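Local coordinates for protein NalP translocator (Neisseria meningitidis, PDB 1UYN) that forms, as the membrane-embedded domain of an autotransporter, an outer-membrane beta-barrel pore through which the secreted protease passenger reaches the cell surface, at residues S99-T104 with S135-T140. Sequence-based numbering, arbitrary orientation.
Sequences SANAKT and SISRST
Asn101 and Ser137 face each other as an antiparallel hydrogen-bonded pair, and their backbones exchange two bonds: Asn101 N to Ser137 O at 2.9 Å, and Ser137 N to Asn101 O. Lys103 and Ser135 repeat the exchange two residues on, where the bond from Ser135 N to Lys103 O (2.8 Å) is almost straight. At the non-hydrogen-bonded pairs, Ala102 with Ile136 between them and Ala100 with Arg138 beyond Asn101, the chains come closer, and each time an alanine of residues 99-104 meets a longer side chain on the other strand. CB of Ala100 meets Arg138 CB at 3.5 Å, while CB of Ala102 touches the terminal CD1 of Ile136 at 3.7 Å. That methyl is carried by CG1, which stands anti to the carbonyl carbon and beside the backbone N (chi1 -87°).

Ser99 ends the pairing differently. Its carbonyl oxygen accepts the hydroxyl of Ser139, OG to O 2.9 Å, from 31° out of the carbonyl plane, and only a weak, bent bond from the Ser139 backbone N. Ser139 OG lies between its own N and carbonyl carbon (chi1 72°), a rotation that turns it to this oxygen.

The sheet has two unlike faces here. Ala100, Ala102 and Ile136 look inward, onto Val13, Ser17 and Tyr14 of helix 12-34. Arg138 starts on that face, but its chain leads away from strand 100-104 to a salt bridge between NE and Glu191. Asn101, Lys103, Ser135 and Ser137 occupy the other face, where Lys103 also touches Arg92 and Thr94 of strand 82-97. These segments are the open ends of the hairpin 100-117/121-139, neighbouring strands in the twelve-stranded, all-antiparallel barrel of the autotransporter translocator domain, whose pore is occupied by the N-terminal helix.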
loop_
_atom_site.group_PDB
_atom_site.type_symbol
_atom_site.label_atom_id
_atom_site.label_comp_id
_atom_site.label_asym_id
_atom_site.label_seq_id
_atom_site.Cartn_x
_atom_site.Cartn_y
_atom_site.Cartn_z
ATOM N N SER A 99 23.114 -1.536 -11.935
ATOM C CA SER A 99 23.464 -2.899 -12.306
ATOM C C SER A 99 22.311 -3.875 -12.502
ATOM O O SER A 99 22.557 -5.035 -12.871
ATOM C CB SER A 99 24.435 -3.502 -11.256
ATOM O OG SER A 99 25.775 -3.228 -11.608
ATOM N N ALA A 100 21.077 -3.443 -12.248
ATOM C CA ALA A 100 19.982 -4.393 -12.034
ATOM C C ALA A 100 18.630 -3.730 -11.921
ATOM O O ALA A 100 18.488 -2.676 -11.304
ATOM C CB ALA A 100 20.221 -5.198 -10.744
ATOM N N ASN A 101 17.617 -4.383 -12.462
ATOM C CA ASN A 101 16.275 -3.972 -12.190
ATOM C C ASN A 101 15.320 -5.151 -12.084
ATOM O O ASN A 101 15.715 -6.270 -12.314
ATOM C CB ASN A 101 15.847 -2.949 -13.214
ATOM C CG ASN A 101 15.834 -3.490 -14.568
ATOM O OD1 ASN A 101 16.348 -2.860 -15.483
ATOM N ND2 ASN A 101 15.244 -4.668 -14.735
ATOM N N ALA A 102 14.078 -4.871 -11.708
ATOM C CA ALA A 102 13.167 -5.863 -11.188
ATOM C C ALA A 102 11.760 -5.489 -11.526
ATOM O O ALA A 102 11.392 -4.363 -11.354
ATOM C CB ALA A 102 13.302 -5.921 -9.715
ATOM N N LYS A 103 10.952 -6.418 -11.979
ATOM C CA LYS A 103 9.533 -6.145 -12.072
ATOM C C LYS A 103 8.745 -7.142 -11.212
ATOM O O LYS A 103 8.942 -8.359 -11.296
ATOM C CB LYS A 103 9.064 -6.111 -13.538
ATOM C CG LYS A 103 8.592 -7.455 -14.122
ATOM C CD LYS A 103 8.167 -7.383 -15.638
ATOM C CE LYS A 103 7.254 -8.603 -16.113
ATOM N NZ LYS A 103 7.876 -9.963 -16.070
ATOM N N THR A 104 7.858 -6.579 -10.385
ATOM C CA THR A 104 6.957 -7.280 -9.499
ATOM C C THR A 104 5.538 -7.286 -10.055
ATOM O O THR A 104 4.928 -6.222 -10.291
ATOM C CB THR A 104 6.902 -6.560 -8.125
ATOM O OG1 THR A 104 8.220 -6.388 -7.559
ATOM C CG2 THR A 104 6.169 -7.412 -7.091
ATOM N N SER A 135 10.702 -10.482 -10.967
ATOM C CA SER A 135 11.619 -10.853 -12.035
ATOM C C SER A 135 12.780 -9.912 -11.967
ATOM O O SER A 135 12.599 -8.743 -11.998
ATOM C CB SER A 135 10.952 -10.723 -13.366
ATOM O OG SER A 135 10.112 -11.818 -13.521
ATOM N N ILE A 136 13.972 -10.440 -11.809
ATOM C CA ILE A 136 15.155 -9.633 -11.692
ATOM C C ILE A 136 15.973 -9.896 -12.901
ATOM O O ILE A 136 16.061 -11.010 -13.303
ATOM C CB ILE A 136 15.913 -10.059 -10.445
ATOM C CG1 ILE A 136 15.399 -9.304 -9.204
ATOM C CG2 ILE A 136 17.368 -9.790 -10.613
ATOM C CD1 ILE A 136 13.919 -9.451 -8.892
ATOM N N SER A 137 16.527 -8.867 -13.521
ATOM C CA SER A 137 17.734 -9.052 -14.311
ATOM C C SER A 137 18.825 -8.141 -13.782
ATOM O O SER A 137 18.565 -7.004 -13.424
ATOM C CB SER A 137 17.513 -8.821 -15.794
ATOM O OG SER A 137 16.526 -7.868 -15.973
ATOM N N ARG A 138 20.037 -8.683 -13.689
ATOM C CA ARG A 138 21.192 -7.926 -13.236
ATOM C C ARG A 138 22.393 -8.123 -14.131
ATOM O O ARG A 138 22.865 -9.247 -14.309
ATOM C CB ARG A 138 21.639 -8.263 -11.793
ATOM C CG ARG A 138 21.022 -9.415 -11.102
ATOM C CD ARG A 138 21.704 -9.693 -9.771
ATOM N NE ARG A 138 22.409 -10.968 -9.837
ATOM C CZ ARG A 138 23.669 -11.174 -9.502
ATOM N NH1 ARG A 138 24.431 -10.190 -9.061
ATOM N NH2 ARG A 138 24.173 -12.392 -9.604
ATOM N N SER A 139 22.884 -7.009 -14.666
ATOM C CA SER A 139 24.174 -6.967 -15.312
ATOM C C SER A 139 25.183 -7.558 -14.356
ATOM O O SER A 139 25.299 -7.144 -13.203
ATOM C CB SER A 139 24.568 -5.535 -15.691
ATOM O OG SER A 139 24.911 -4.783 -14.539
ATOM N N THR A 140 25.869 -8.569 -14.847
ATOM C CA THR A 140 26.856 -9.277 -14.090
ATOM C C THR A 140 28.222 -9.107 -14.744
ATOM O O THR A 140 29.220 -9.488 -14.156
ATOM C CB THR A 140 26.436 -10.751 -14.015
ATOM O OG1 THR A 140 27.317 -11.473 -13.141
ATOM C CG2 THR A 140 26.584 -11.453 -15.370
#